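Local coordinates for envelopment polyprotein (Bovine Schmallenberg virus BH80/Germany/2011, PDB 7A56), which probably drives virus entry, its Gc part acting as a class II fusion protein that merges the viral envelope with the host cell membrane, at residues S32-D37 / S98-I103. Numbering follows the deposited sequence.
Sequences SDIAND and SLFSII
Between residues 32-37 and 98-103 everything rests on one methyl group: CD1 of Ile34, on helix 23-40, meets both Phe100 and Ile102 of the strand. It sits at the edge of the Phe100 ring, near the ring plane, with CD1 of Ile34 3.8 Å from CZ of Phe100 and CE2 almost as near. On its other contact it meets Ile102 methyl to methyl, CD1 to CD1 at 4.0 Å. The side chains of Ile34 and Phe100 approach from opposite directions, bridging backbones that stay well apart; even the closest alpha carbons, those of Ile34 and Ile102, are 10.0 Å from one another. The gap is spanned by apolar side chains from both backbones, helix against strand, at the start of strand 98-134, where a classic beta bulge sets Leu99 and Phe100 together opposite Ile91 of the neighbouring antiparallel strand 86-92. With CG between its backbone N and carbonyl carbon (chi1 61°), Phe100 presents the CZ and CE2 edge of its ring to Ile34, and it also touches Ile27 and Gln31 of the same helix. Leu342, from strand 335-343, packs against both Ile34 and Ile102, while Met206 of strand 197-206 also touches the buried Ile34.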
# COMPACT_ATOMS: atom_id res chain seq x y z
N SER A 32 -18.06 25.92 33.33
CA SER A 32 -17.73 27.23 32.78
C SER A 32 -16.23 27.43 32.68
O SER A 32 -15.73 28.01 31.71
CB SER A 32 -18.30 28.33 33.67
OG SER A 32 -19.46 28.86 33.13
N ASP A 33 -15.52 27.05 33.74
CA ASP A 33 -14.06 27.12 33.75
C ASP A 33 -13.45 26.30 32.61
O ASP A 33 -12.52 26.75 31.93
CB ASP A 33 -13.55 26.63 35.10
CG ASP A 33 -13.73 27.67 36.21
OD1 ASP A 33 -14.08 28.84 35.93
OD2 ASP A 33 -13.55 27.30 37.36
N ILE A 34 -13.89 25.04 32.46
CA ILE A 34 -13.43 24.23 31.32
C ILE A 34 -13.74 24.89 29.99
O ILE A 34 -12.89 24.95 29.09
CB ILE A 34 -14.03 22.81 31.38
CG1 ILE A 34 -13.54 22.11 32.64
CG2 ILE A 34 -13.69 22.04 30.07
CD1 ILE A 34 -14.43 20.92 33.14
N ALA A 35 -14.99 25.33 29.80
CA ALA A 35 -15.37 25.92 28.52
C ALA A 35 -14.49 27.12 28.22
O ALA A 35 -14.04 27.30 27.08
CB ALA A 35 -16.85 26.35 28.50
N ASN A 36 -14.24 27.95 29.24
CA ASN A 36 -13.47 29.15 28.99
C ASN A 36 -12.03 28.82 28.65
O ASN A 36 -11.42 29.46 27.78
CB ASN A 36 -13.55 30.05 30.22
CG ASN A 36 -12.57 31.17 30.18
OD1 ASN A 36 -12.70 32.08 29.37
ND2 ASN A 36 -11.54 31.09 31.03
N ASP A 37 -11.46 27.83 29.34
CA ASP A 37 -10.10 27.35 29.06
C ASP A 37 -9.98 26.85 27.63
O ASP A 37 -9.04 27.20 26.88
CB ASP A 37 -9.83 26.21 30.07
CG ASP A 37 -8.38 25.77 30.15
OD1 ASP A 37 -7.49 26.27 29.43
OD2 ASP A 37 -8.13 24.84 30.96
N SER A 98 -21.01 11.96 42.31
CA SER A 98 -20.74 12.30 40.92
C SER A 98 -21.22 13.72 40.60
O SER A 98 -22.26 14.16 41.07
CB SER A 98 -21.43 11.30 39.98
OG SER A 98 -20.70 10.08 39.92
N LEU A 99 -20.45 14.43 39.78
CA LEU A 99 -20.74 15.82 39.46
C LEU A 99 -21.15 15.96 38.00
O LEU A 99 -22.27 16.40 37.71
CB LEU A 99 -19.51 16.70 39.74
CG LEU A 99 -19.01 16.85 41.19
CD1 LEU A 99 -17.54 17.14 41.19
CD2 LEU A 99 -19.75 17.98 41.90
N PHE A 100 -20.27 15.59 37.06
CA PHE A 100 -20.68 15.68 35.66
C PHE A 100 -19.76 14.81 34.84
O PHE A 100 -18.84 14.19 35.38
CB PHE A 100 -20.70 17.13 35.14
CG PHE A 100 -19.36 17.83 35.19
CD1 PHE A 100 -18.98 18.50 36.34
CD2 PHE A 100 -18.52 17.85 34.08
CE1 PHE A 100 -17.77 19.14 36.43
CE2 PHE A 100 -17.27 18.48 34.15
CZ PHE A 100 -16.91 19.15 35.33
N SER A 101 -19.97 14.81 33.52
CA SER A 101 -19.20 13.96 32.63
C SER A 101 -18.52 14.80 31.55
O SER A 101 -19.02 15.86 31.15
CB SER A 101 -20.08 12.90 32.00
OG SER A 101 -20.85 13.50 30.98
N ILE A 102 -17.32 14.35 31.17
CA ILE A 102 -16.57 14.86 30.02
C ILE A 102 -16.45 13.70 29.05
O ILE A 102 -16.00 12.62 29.45
CB ILE A 102 -15.18 15.38 30.43
CG1 ILE A 102 -15.31 16.57 31.42
CG2 ILE A 102 -14.36 15.78 29.24
CD1 ILE A 102 -13.96 17.09 31.93
N ILE A 103 -16.81 13.93 27.80
CA ILE A 103 -16.73 12.92 26.75
C ILE A 103 -15.63 13.34 25.78
O ILE A 103 -15.56 14.52 25.39
CB ILE A 103 -18.09 12.77 26.06
CG1 ILE A 103 -19.09 12.09 27.03
CG2 ILE A 103 -18.03 11.98 24.71
CD1 ILE A 103 -20.56 12.29 26.59